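Local coordinates for small S protein (Podospora anserina, PDB 2WVQ) that forms the [het-s] prion and interacts with het-S from incompatible cells to trigger a lethal reaction, and is represented here by its globular N-terminal domain, at residues I203-A208 with D217-K222; L47-A52 with K158-I163; G60-I65 with H185-I190; K123-A128 with D197-T202. The protein carries 2 engineered substitutions. All coordinates share one frame; numbering follows the deposited sequence.

Contact 1 (I203-A208 with D217-K222)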
loop_
_atom_site.group_PDB
_atom_site.type_symbol
_atom_site.label_atom_id
_atom_site.label_comp_id
_atom_site.label_asym_id
_atom_site.label_seq_id
_atom_site.Cartn_x
_atom_site.Cartn_y
_atom_site.Cartn_z
ATOM N N ILE A 203 -7.314 7.312 27.457
ATOM C CA ILE A 203 -6.288 6.760 26.559
ATOM C C ILE A 203 -6.898 6.026 25.349
ATOM O O ILE A 203 -6.455 6.210 24.201
ATOM C CB ILE A 203 -5.271 5.847 27.337
ATOM C CG1 ILE A 203 -4.341 6.714 28.198
ATOM C CG2 ILE A 203 -4.454 4.929 26.349
ATOM C CD1 ILE A 203 -3.376 5.926 29.065
ATOM N N LEU A 204 -7.910 5.199 25.601
ATOM C CA LEU A 204 -8.641 4.509 24.513
ATOM C C LEU A 204 -9.433 5.497 23.635
ATOM O O LEU A 204 -9.360 5.428 22.426
ATOM C CB LEU A 204 -9.595 3.438 25.080
ATOM C CG LEU A 204 -9.042 2.219 25.811
ATOM C CD1 LEU A 204 -10.236 1.423 26.347
ATOM C CD2 LEU A 204 -8.172 1.332 24.866
ATOM N N LYS A 205 -10.203 6.382 24.266
ATOM C CA LYS A 205 -10.881 7.507 23.596
ATOM C C LYS A 205 -9.918 8.245 22.631
ATOM O O LYS A 205 -10.235 8.415 21.448
ATOM C CB LYS A 205 -11.469 8.475 24.632
ATOM C CG LYS A 205 -12.466 9.473 24.074
ATOM C CD LYS A 205 -12.613 10.677 24.981
ATOM C CE LYS A 205 -13.392 11.802 24.286
ATOM N NZ LYS A 205 -13.474 13.066 25.091
ATOM N N ASP A 206 -8.740 8.640 23.134
ATOM C CA ASP A 206 -7.746 9.351 22.330
ATOM C C ASP A 206 -7.115 8.485 21.236
ATOM O O ASP A 206 -7.090 8.899 20.080
ATOM C CB ASP A 206 -6.641 9.937 23.212
ATOM C CG ASP A 206 -7.110 11.124 24.046
ATOM O OD1 ASP A 206 -8.156 11.741 23.734
ATOM O OD2 ASP A 206 -6.412 11.442 25.031
ATOM N N ALA A 207 -6.597 7.310 21.604
ATOM C CA ALA A 207 -5.897 6.422 20.644
ATOM C C ALA A 207 -6.806 5.858 19.555
ATOM O O ALA A 207 -6.352 5.667 18.437
ATOM C CB ALA A 207 -5.150 5.286 21.369
ATOM N N ALA A 208 -8.090 5.623 19.881
ATOM C CA ALA A 208 -9.063 5.167 18.889
ATOM C C ALA A 208 -9.411 6.253 17.868
ATOM O O ALA A 208 -9.980 5.960 16.821
ATOM C CB ALA A 208 -10.325 4.587 19.541
ATOM N N ASP A 217 -16.269 6.296 20.994
ATOM C CA ASP A 217 -17.580 6.700 21.547
ATOM C C ASP A 217 -17.959 5.951 22.822
ATOM O O ASP A 217 -18.559 6.531 23.732
ATOM C CB ASP A 217 -18.687 6.530 20.505
ATOM C CG ASP A 217 -18.513 7.451 19.304
ATOM O OD1 ASP A 217 -17.676 8.377 19.358
ATOM O OD2 ASP A 217 -19.213 7.234 18.291
ATOM N N ALA A 218 -17.608 4.668 22.871
ATOM C CA ALA A 218 -17.831 3.827 24.039
ATOM C C ALA A 218 -17.061 4.320 25.260
ATOM O O ALA A 218 -17.618 4.406 26.338
ATOM C CB ALA A 218 -17.493 2.367 23.718
ATOM N N ALA A 219 -15.765 4.610 25.078
ATOM C CA ALA A 219 -14.938 5.292 26.089
ATOM C C ALA A 219 -15.478 6.667 26.530
ATOM O O ALA A 219 -15.541 6.941 27.728
ATOM C CB ALA A 219 -13.504 5.425 25.588
ATOM N N ALA A 220 -15.863 7.512 25.569
ATOM C CA ALA A 220 -16.438 8.822 25.840
ATOM C C ALA A 220 -17.723 8.709 26.660
ATOM O O ALA A 220 -17.905 9.450 27.642
ATOM C CB ALA A 220 -16.689 9.585 24.539
ATOM N N GLN A 221 -18.599 7.779 26.274
ATOM C CA GLN A 221 -19.857 7.548 26.987
ATOM C C GLN A 221 -19.593 7.113 28.430
ATOM O O GLN A 221 -20.363 7.447 29.326
ATOM C CB GLN A 221 -20.714 6.483 26.269
ATOM C CG GLN A 221 -21.662 7.002 25.153
ATOM C CD GLN A 221 -21.988 5.920 24.070
ATOM O OE1 GLN A 221 -21.348 4.846 23.982
ATOM N NE2 GLN A 221 -22.980 6.228 23.237
ATOM N N LYS A 222 -18.503 6.379 28.651
ATOM C CA LYS A 222 -18.201 5.844 29.978
ATOM C C LYS A 222 -17.567 6.874 30.919
ATOM O O LYS A 222 -17.901 6.927 32.111
ATOM C CB LYS A 222 -17.351 4.575 29.885
ATOM C CG LYS A 222 -17.264 3.821 31.196
ATOM C CD LYS A 222 -16.812 2.348 30.975
ATOM C CE LYS A 222 -16.773 1.707 32.407
ATOM N NZ LYS A 222 -16.921 0.203 32.328
#
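Lys205 and Ala219 meet through plain aliphatic carbon: no ring, amide side chain or carboxylate takes part, so there is neither a face nor an edge to cover. The methyl of Ala219 points at helix 198-207 and touches Lys205 at two places, the backbone N at 3.7 Å and CB at 3.8 Å. Leu204 contributes a looser touch, its CB lying 4.4 Å from Ala219 CB. The lysine chain leaves with CG beside its own carbonyl carbon (chi1 -166°) and stays extended, which brings CE to 4.0 Å from Ala220 CB, one residue further along the facing helix. Helix 198-207 and helix 213-224 follow each other in the chain as a helical hairpin, crossing at -144° with short-segment axes 8.1 Å apart. Around this interface, Ser216 OG hydrogen-bonds to Lys205 O, and Ile192 packs against both Leu204 and Ala219. The small alanine lets the backbones come close, with the CA atoms of Lys205 and Ala219 5.3 Å apart. With no hydrogen bond or ion pair between the segments, the contact is held by van der Waals packing, and the lysine serves it through its methylenes, its ammonium group playing no part across the interface.

Contact 2 (L47-A52 with K158-I163)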
loop_
_atom_site.group_PDB
_atom_site.type_symbol
_atom_site.label_atom_id
_atom_site.label_comp_id
_atom_site.label_asym_id
_atom_site.label_seq_id
_atom_site.Cartn_x
_atom_site.Cartn_y
_atom_site.Cartn_z
ATOM N N LEU A 47 -0.474 0.745 20.928
ATOM C CA LEU A 47 -1.925 0.786 21.211
ATOM C C LEU A 47 -2.789 1.077 19.959
ATOM O O LEU A 47 -3.884 0.527 19.844
ATOM C CB LEU A 47 -2.259 1.736 22.380
ATOM C CG LEU A 47 -1.726 1.332 23.776
ATOM C CD1 LEU A 47 -1.867 2.429 24.792
ATOM C CD2 LEU A 47 -2.347 0.041 24.304
ATOM N N ARG A 48 -2.318 1.954 19.053
ATOM C CA ARG A 48 -3.003 2.246 17.779
ATOM C C ARG A 48 -3.126 0.979 16.907
ATOM O O ARG A 48 -4.192 0.719 16.323
ATOM C CB ARG A 48 -2.278 3.325 16.955
ATOM C CG ARG A 48 -2.015 4.638 17.598
ATOM C CD ARG A 48 -3.130 5.646 17.354
ATOM N NE ARG A 48 -3.296 6.015 15.944
ATOM C CZ ARG A 48 -4.278 6.803 15.493
ATOM N NH1 ARG A 48 -5.182 7.296 16.343
ATOM N NH2 ARG A 48 -4.363 7.100 14.195
ATOM N N LEU A 49 -2.045 0.201 16.829
ATOM C CA LEU A 49 -2.050 -1.132 16.204
ATOM C C LEU A 49 -3.019 -2.157 16.871
ATOM O O LEU A 49 -3.749 -2.884 16.170
ATOM C CB LEU A 49 -0.631 -1.705 16.182
ATOM C CG LEU A 49 0.197 -2.094 14.943
ATOM C CD1 LEU A 49 -0.156 -1.435 13.570
ATOM C CD2 LEU A 49 1.685 -1.964 15.256
ATOM N N ASP A 50 -3.009 -2.223 18.202
ATOM C CA ASP A 50 -3.894 -3.142 18.948
ATOM C C ASP A 50 -5.363 -2.776 18.717
ATOM O O ASP A 50 -6.217 -3.656 18.658
ATOM C CB ASP A 50 -3.609 -3.124 20.465
ATOM C CG ASP A 50 -2.141 -3.487 20.834
ATOM O OD1 ASP A 50 -1.719 -3.073 21.936
ATOM O OD2 ASP A 50 -1.420 -4.196 20.083
ATOM N N ILE A 51 -5.649 -1.479 18.632
ATOM C CA ILE A 51 -6.995 -0.980 18.351
ATOM C C ILE A 51 -7.475 -1.297 16.942
ATOM O O ILE A 51 -8.647 -1.680 16.780
ATOM C CB ILE A 51 -7.161 0.512 18.706
ATOM C CG1 ILE A 51 -7.130 0.687 20.223
ATOM C CG2 ILE A 51 -8.463 1.091 18.152
ATOM C CD1 ILE A 51 -6.809 2.103 20.621
ATOM N N ALA A 52 -6.605 -1.158 15.938
ATOM C CA ALA A 52 -6.951 -1.553 14.557
ATOM C C ALA A 52 -7.244 -3.049 14.486
ATOM O O ALA A 52 -8.189 -3.493 13.774
ATOM C CB ALA A 52 -5.844 -1.172 13.556
ATOM N N LYS A 158 6.013 6.045 9.369
ATOM C CA LYS A 158 5.144 6.133 8.189
ATOM C C LYS A 158 4.638 4.785 7.683
ATOM O O LYS A 158 3.577 4.710 7.072
ATOM C CB LYS A 158 5.833 6.931 7.063
ATOM C CG LYS A 158 6.548 8.220 7.519
ATOM C CD LYS A 158 5.589 9.257 8.177
ATOM C CE LYS A 158 5.730 9.300 9.722
ATOM N NZ LYS A 158 4.423 9.452 10.452
ATOM N N SER A 159 5.421 3.740 7.932
ATOM C CA SER A 159 5.018 2.358 7.743
ATOM C C SER A 159 3.878 1.958 8.704
ATOM O O SER A 159 2.977 1.180 8.329
ATOM C CB SER A 159 6.219 1.431 7.968
ATOM O OG SER A 159 7.205 1.588 6.952
ATOM N N LEU A 160 3.958 2.436 9.952
ATOM C CA LEU A 160 2.937 2.166 10.982
ATOM C C LEU A 160 1.647 2.882 10.630
ATOM O O LEU A 160 0.575 2.281 10.651
ATOM C CB LEU A 160 3.430 2.640 12.354
ATOM C CG LEU A 160 2.663 2.570 13.704
ATOM C CD1 LEU A 160 1.332 3.279 13.764
ATOM C CD2 LEU A 160 2.552 1.165 14.218
ATOM N N GLU A 161 1.765 4.169 10.308
ATOM C CA GLU A 161 0.621 4.970 9.862
ATOM C C GLU A 161 -0.052 4.361 8.644
ATOM O O GLU A 161 -1.283 4.282 8.602
ATOM C CB GLU A 161 1.020 6.420 9.560
ATOM C CG GLU A 161 1.383 7.259 10.791
ATOM C CD GLU A 161 0.325 7.241 11.907
ATOM O OE1 GLU A 161 0.715 7.464 13.081
ATOM O OE2 GLU A 161 -0.881 7.008 11.630
ATOM N N LYS A 162 0.746 3.917 7.670
ATOM C CA LYS A 162 0.200 3.248 6.481
ATOM C C LYS A 162 -0.644 2.028 6.853
ATOM O O LYS A 162 -1.705 1.867 6.304
ATOM C CB LYS A 162 1.297 2.867 5.497
ATOM C CG LYS A 162 0.800 2.353 4.160
ATOM C CD LYS A 162 1.731 2.878 3.022
ATOM C CE LYS A 162 2.788 1.846 2.609
ATOM N NZ LYS A 162 4.144 2.432 2.244
ATOM N N ILE A 163 -0.170 1.185 7.768
ATOM C CA ILE A 163 -0.962 0.034 8.238
ATOM C C ILE A 163 -2.232 0.470 8.971
ATOM O O ILE A 163 -3.316 -0.020 8.671
ATOM C CB ILE A 163 -0.157 -0.930 9.152
ATOM C CG1 ILE A 163 0.956 -1.609 8.345
ATOM C CG2 ILE A 163 -1.132 -1.976 9.849
ATOM C CD1 ILE A 163 1.682 -2.658 9.081
HETATM O O HOH W 1 -1.220 5.752 14.288
#
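Two nearly parallel helices of the globular HeLo domain pack here through Leu49, Leu160 and Ile163, helix 42-62 lying beside helix 157-176 at 21° with short-segment axes 10.5 Å apart. Leu49 drives both its methyls into the interface. Its CD2 presses on Leu160 CD2 at 3.4 Å, tighter than usual for two carbons, while CD1 lies 3.9 Å from Ile163 CG2 and 3.8 Å from Leu160 CD2. The chi1 of Leu49, -119°, is nearly eclipsed, so the placing of its methyls, and with it the short contact, is less certain. Leu160 sends CG straight away from its amide nitrogen (chi1 179°), which carries CD2 across to both branches of Leu49. Leu154 of strand 152-154 also touches Leu160 and Ile163.

Beside this apolar patch, Arg48 and Glu161 carry opposite charges but form no salt bridge, NH2 and OE2 being 4.3 Å apart. The guanidinium is held mainly from elsewhere, NH1 hydrogen-bonding to Gly209 O and more weakly to Ala207 O. What joins the two charged groups is one water: it accepts from Arg48 NE at 2.7 Å and donates, weakly, to Glu161 OE1 at 2.9 Å.

Contact 3 (G60-I65 with H185-I190)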
loop_
_atom_site.group_PDB
_atom_site.type_symbol
_atom_site.label_atom_id
_atom_site.label_comp_id
_atom_site.label_asym_id
_atom_site.label_seq_id
_atom_site.Cartn_x
_atom_site.Cartn_y
_atom_site.Cartn_z
ATOM N N GLY A 60 -15.487 -9.336 12.441
ATOM C CA GLY A 60 -15.702 -10.773 12.280
ATOM C C GLY A 60 -16.727 -11.295 13.264
ATOM O O GLY A 60 -17.538 -12.182 12.923
ATOM N N GLU A 61 -16.720 -10.742 14.481
ATOM C CA GLU A 61 -17.711 -11.132 15.500
ATOM C C GLU A 61 -19.118 -10.663 15.143
ATOM O O GLU A 61 -20.102 -11.408 15.361
ATOM C CB GLU A 61 -17.307 -10.564 16.881
ATOM C CG GLU A 61 -18.190 -10.979 18.071
ATOM C CD GLU A 61 -18.009 -12.431 18.496
ATOM O OE1 GLU A 61 -17.179 -13.148 17.904
ATOM O OE2 GLU A 61 -18.698 -12.866 19.445
ATOM N N ALA A 62 -19.214 -9.432 14.623
ATOM C CA ALA A 62 -20.484 -8.797 14.271
ATOM C C ALA A 62 -21.234 -9.566 13.170
ATOM O O ALA A 62 -22.472 -9.727 13.188
ATOM C CB ALA A 62 -20.230 -7.385 13.812
ATOM N N VAL A 63 -20.440 -10.000 12.199
ATOM C CA VAL A 63 -20.870 -10.760 11.039
ATOM C C VAL A 63 -20.958 -12.292 11.287
ATOM O O VAL A 63 -21.403 -13.028 10.420
ATOM C CB VAL A 63 -19.839 -10.345 9.947
ATOM C CG1 VAL A 63 -18.800 -11.440 9.606
ATOM C CG2 VAL A 63 -20.456 -9.568 8.863
ATOM N N LYS A 64 -20.523 -12.770 12.463
ATOM C CA LYS A 64 -20.495 -14.213 12.768
ATOM C C LYS A 64 -19.664 -14.981 11.719
ATOM O O LYS A 64 -20.091 -16.009 11.162
ATOM C CB LYS A 64 -21.932 -14.782 12.892
ATOM C CG LYS A 64 -22.770 -14.015 13.886
ATOM C CD LYS A 64 -24.163 -14.642 14.112
ATOM C CE LYS A 64 -24.687 -14.337 15.539
ATOM N NZ LYS A 64 -24.967 -12.892 15.777
ATOM N N ILE A 65 -18.471 -14.452 11.457
ATOM C CA ILE A 65 -17.563 -14.945 10.436
ATOM C C ILE A 65 -17.273 -16.446 10.507
ATOM O O ILE A 65 -17.166 -17.119 9.481
ATOM C CB ILE A 65 -16.182 -14.091 10.470
ATOM C CG1 ILE A 65 -15.232 -14.497 9.330
ATOM C CG2 ILE A 65 -15.488 -14.250 11.798
ATOM C CD1 ILE A 65 -15.458 -13.796 7.999
ATOM N N HIS A 185 -21.617 -1.295 17.850
ATOM C CA HIS A 185 -21.691 -0.430 19.024
ATOM C C HIS A 185 -21.808 -1.225 20.326
ATOM O O HIS A 185 -21.037 -0.972 21.253
ATOM C CB HIS A 185 -22.802 0.608 18.878
ATOM C CG HIS A 185 -22.454 1.729 17.943
ATOM N ND1 HIS A 185 -21.224 2.356 17.954
ATOM C CD2 HIS A 185 -23.184 2.351 16.986
ATOM C CE1 HIS A 185 -21.205 3.301 17.031
ATOM N NE2 HIS A 185 -22.380 3.316 16.427
ATOM N N LYS A 186 -22.745 -2.182 20.388
ATOM C CA LYS A 186 -22.910 -3.062 21.582
ATOM C C LYS A 186 -21.622 -3.811 21.948
ATOM O O LYS A 186 -21.229 -3.905 23.111
ATOM C CB LYS A 186 -24.088 -4.046 21.417
ATOM C CG LYS A 186 -25.426 -3.440 21.826
ATOM C CD LYS A 186 -26.564 -4.483 21.924
ATOM C CE LYS A 186 -27.003 -4.745 23.392
ATOM N NZ LYS A 186 -25.821 -5.068 24.293
ATOM N N LEU A 187 -20.964 -4.331 20.924
ATOM C CA LEU A 187 -19.748 -5.081 21.078
ATOM C C LEU A 187 -18.613 -4.254 21.691
ATOM O O LEU A 187 -17.918 -4.741 22.582
ATOM C CB LEU A 187 -19.364 -5.638 19.716
ATOM C CG LEU A 187 -19.517 -7.131 19.384
ATOM C CD1 LEU A 187 -20.260 -8.054 20.379
ATOM C CD2 LEU A 187 -20.018 -7.268 17.994
ATOM N N ALA A 188 -18.464 -3.006 21.231
ATOM C CA ALA A 188 -17.471 -2.052 21.743
ATOM C C ALA A 188 -17.823 -1.643 23.177
ATOM O O ALA A 188 -16.944 -1.310 23.967
ATOM C CB ALA A 188 -17.413 -0.830 20.850
ATOM N N GLU A 189 -19.120 -1.677 23.516
ATOM C CA GLU A 189 -19.574 -1.350 24.875
ATOM C C GLU A 189 -19.155 -2.476 25.826
ATOM O O GLU A 189 -18.619 -2.218 26.909
ATOM C CB GLU A 189 -21.083 -1.132 24.913
ATOM C CG GLU A 189 -21.535 0.225 24.355
ATOM C CD GLU A 189 -23.058 0.384 24.301
ATOM O OE1 GLU A 189 -23.806 -0.512 24.788
ATOM O OE2 GLU A 189 -23.519 1.432 23.773
ATOM N N ILE A 190 -19.375 -3.720 25.388
ATOM C CA ILE A 190 -18.930 -4.918 26.108
ATOM C C ILE A 190 -17.384 -4.995 26.274
ATOM O O ILE A 190 -16.889 -5.442 27.316
ATOM C CB ILE A 190 -19.484 -6.208 25.424
ATOM C CG1 ILE A 190 -21.017 -6.245 25.496
ATOM C CG2 ILE A 190 -18.840 -7.471 26.023
ATOM C CD1 ILE A 190 -21.676 -7.255 24.551
#
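Ala62 and Leu187 face each other with CA atoms 7.8 Å apart, where helix 42-62 runs out near its C-terminal end in a Schellman motif and helix 181-191 passes beside it. Lys64 turns the chain with a positive phi of 57°, and two amides past the end of the helix return to carbonyls of its final turn: Ile65 N to Gly60 O at 2.9 Å, and a weak bond from Lys64 N to Glu61 O at 3.2 Å.

Leu187 CD2 does most of the touching. Leu187 points at the other segment, and this methyl rests on the last turn of the helix, 4.1 Å from Ala62 CA and 4.2 Å from Ala62 CB. The same CD2 lies 4.1 Å from Glu61 CG, so the glutamate takes part through its aliphatic stem. That stem starts out trans to the backbone N (chi1 -175°) and then bends at chi2 (72°), crossing the leucine side chain at about a right angle. No hydrogen bond links the segments, and the packing is light and near the surface.

Other residues fill in the setting. Arg58, one turn earlier on helix 42-62, also touches Leu187, and Ile180 leans on Ala62, tying the end of this helix to the region around the start of helix 181-191. The buried Ile65 packs against Val18, Ala19 and Phe22 of helix 18-28. The turn itself is compact: Ile65 folds back over Gly60, with CG2 of the isoleucine 3.5 Å from CA of the glycine.

Contact 4 (K123-A128 with D197-T202)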
loop_
_atom_site.group_PDB
_atom_site.type_symbol
_atom_site.label_atom_id
_atom_site.label_comp_id
_atom_site.label_asym_id
_atom_site.label_seq_id
_atom_site.Cartn_x
_atom_site.Cartn_y
_atom_site.Cartn_z
ATOM N N LYS A 123 4.673 2.103 30.046
ATOM C CA LYS A 123 4.211 2.334 31.407
ATOM C C LYS A 123 3.184 1.243 31.789
ATOM O O LYS A 123 2.558 0.645 30.897
ATOM C CB LYS A 123 3.634 3.750 31.528
ATOM C CG LYS A 123 4.611 4.842 31.050
ATOM C CD LYS A 123 4.250 6.204 31.577
ATOM C CE LYS A 123 5.491 7.096 31.673
ATOM N NZ LYS A 123 5.247 8.319 32.498
ATOM N N PRO A 124 3.036 0.945 33.106
ATOM C CA PRO A 124 2.096 -0.098 33.531
ATOM C C PRO A 124 0.657 0.078 33.024
ATOM O O PRO A 124 -0.041 -0.918 32.764
ATOM C CB PRO A 124 2.144 -0.007 35.062
ATOM C CG PRO A 124 3.506 0.556 35.368
ATOM C CD PRO A 124 3.754 1.538 34.259
ATOM N N ILE A 125 0.225 1.326 32.892
ATOM C CA ILE A 125 -1.105 1.644 32.399
ATOM C C ILE A 125 -1.291 1.216 30.929
ATOM O O ILE A 125 -2.298 0.605 30.569
ATOM C CB ILE A 125 -1.400 3.154 32.577
ATOM C CG1 ILE A 125 -2.896 3.443 32.439
ATOM C CG2 ILE A 125 -0.515 4.019 31.645
ATOM C CD1 ILE A 125 -3.230 4.911 32.600
ATOM N N GLY A 126 -0.311 1.542 30.093
ATOM C CA GLY A 126 -0.325 1.159 28.690
ATOM C C GLY A 126 -0.093 -0.313 28.512
ATOM O O GLY A 126 -0.711 -0.940 27.640
ATOM N N ARG A 127 0.782 -0.892 29.327
ATOM C CA ARG A 127 0.969 -2.315 29.214
ATOM C C ARG A 127 -0.353 -3.098 29.541
ATOM O O ARG A 127 -0.665 -4.054 28.851
ATOM C CB ARG A 127 2.188 -2.784 29.995
ATOM C CG ARG A 127 2.375 -4.304 30.040
ATOM C CD ARG A 127 3.382 -4.767 31.099
ATOM N NE ARG A 127 4.587 -3.950 31.097
ATOM C CZ ARG A 127 4.945 -3.119 32.066
ATOM N NH1 ARG A 127 4.215 -2.991 33.161
ATOM N NH2 ARG A 127 6.055 -2.415 31.938
ATOM N N ALA A 128 -1.122 -2.661 30.542
ATOM C CA ALA A 128 -2.418 -3.289 30.878
ATOM C C ALA A 128 -3.452 -3.168 29.736
ATOM O O ALA A 128 -4.195 -4.120 29.457
ATOM C CB ALA A 128 -2.975 -2.739 32.169
ATOM N N ASP A 197 -11.287 2.718 35.182
ATOM C CA ASP A 197 -10.587 3.956 35.553
ATOM C C ASP A 197 -10.574 4.966 34.403
ATOM O O ASP A 197 -10.278 4.612 33.244
ATOM C CB ASP A 197 -9.156 3.652 36.034
ATOM C CG ASP A 197 -8.362 2.789 35.035
ATOM O OD1 ASP A 197 -7.174 3.119 34.793
ATOM O OD2 ASP A 197 -8.909 1.790 34.507
ATOM N N GLU A 198 -10.904 6.216 34.737
ATOM C CA GLU A 198 -10.914 7.327 33.787
ATOM C C GLU A 198 -9.600 7.429 32.996
ATOM O O GLU A 198 -9.654 7.679 31.704
ATOM C CB GLU A 198 -11.189 8.638 34.520
ATOM C CG GLU A 198 -11.752 9.748 33.645
ATOM C CD GLU A 198 -10.661 10.563 32.953
ATOM O OE1 GLU A 198 -9.958 11.330 33.653
ATOM O OE2 GLU A 198 -10.503 10.429 31.701
ATOM N N ALA A 199 -8.427 7.255 33.698
ATOM C CA ALA A 199 -7.104 7.280 33.026
ATOM C C ALA A 199 -7.126 6.437 31.790
ATOM O O ALA A 199 -7.004 6.961 30.663
ATOM C CB ALA A 199 -6.006 6.812 33.976
ATOM N N SER A 200 -7.304 5.124 31.979
ATOM C CA SER A 200 -7.256 4.179 30.866
ATOM C C SER A 200 -8.307 4.445 29.783
ATOM O O SER A 200 -8.035 4.221 28.580
ATOM C CB SER A 200 -7.363 2.731 31.384
ATOM O OG SER A 200 -6.220 2.383 32.158
ATOM N N LEU A 201 -9.490 4.926 30.185
ATOM C CA LEU A 201 -10.585 5.201 29.237
ATOM C C LEU A 201 -10.308 6.406 28.322
ATOM O O LEU A 201 -10.641 6.383 27.127
ATOM C CB LEU A 201 -11.917 5.364 29.960
ATOM C CG LEU A 201 -12.545 4.156 30.663
ATOM C CD1 LEU A 201 -13.558 4.595 31.732
ATOM C CD2 LEU A 201 -13.220 3.209 29.680
ATOM N N THR A 202 -9.688 7.443 28.883
ATOM C CA THR A 202 -9.240 8.618 28.115
ATOM C C THR A 202 -8.208 8.218 27.071
ATOM O O THR A 202 -8.226 8.726 25.951
ATOM C CB THR A 202 -8.593 9.667 29.027
ATOM O OG1 THR A 202 -9.435 9.873 30.158
ATOM C CG2 THR A 202 -8.392 10.998 28.281
HETATM O O HOH W 2 -4.659 0.124 31.955
#
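Ile125 reaches toward Ala199 and Ser200 with one branch. From CB, which points at the other segment, CG1 runs out opposite the backbone N (chi1 -164°) and passes Ser200 OG at 3.5 Å. The chain continues straight to CD1, which meets Ala199 CB at 3.6 Å and also lies 3.9 Å from Ser200 OG. A methyl thus packs on a methyl, while the methylene behind it lies against a hydroxyl.

That hydroxyl is well occupied. It donates to Asp197 OD1 at 2.9 Å, meeting the syn side of the carboxylate 26° out of its plane, and it receives a bond from a water at 2.8 Å. The same water donates to Ile125 O, also at 2.8 Å, so it bridges the two segments where no direct hydrogen bond does. Asp197 is the N-cap of its helix: OD1 also accepts from Ser200 N, weakly at 3.5 Å, so the same oxygen weakly caps the helix and accepts from the serine hydroxyl.

Both partners are first turns, of helix 124-140 and helix 198-207. One turn on, Ile203 also touches Ile125, while Leu201 turns to Lys222 and Ile223 of helix 213-224; Lys123 N, at the other N-cap, hydrogen-bonds to Glu43 of helix 42-62.

Overall arrangement
Along the chain the first segments come in the order contact 2, contact 3, contact 4, contact 1; contacts 2, 3 and 4 interleave, and contact 1 follows in series. Contacts 2 and 3 share helix 42-62, their centres 21 Å apart and their nearest atoms about 9 Å. Contacts 1 and 4 share helix 198-207, with centres 12 Å apart. Contact 2 is the most central, about 8 Å from the chain centre; the others lie 14 to 19 Å out. Contacts 1 and 2 touch, Ala207 and Ala208 packing on Ile51. Helix 42-62 thus links the central packing of this globular domain to helices 181-191 and 198-207, on which helix 213-224 packs in turn.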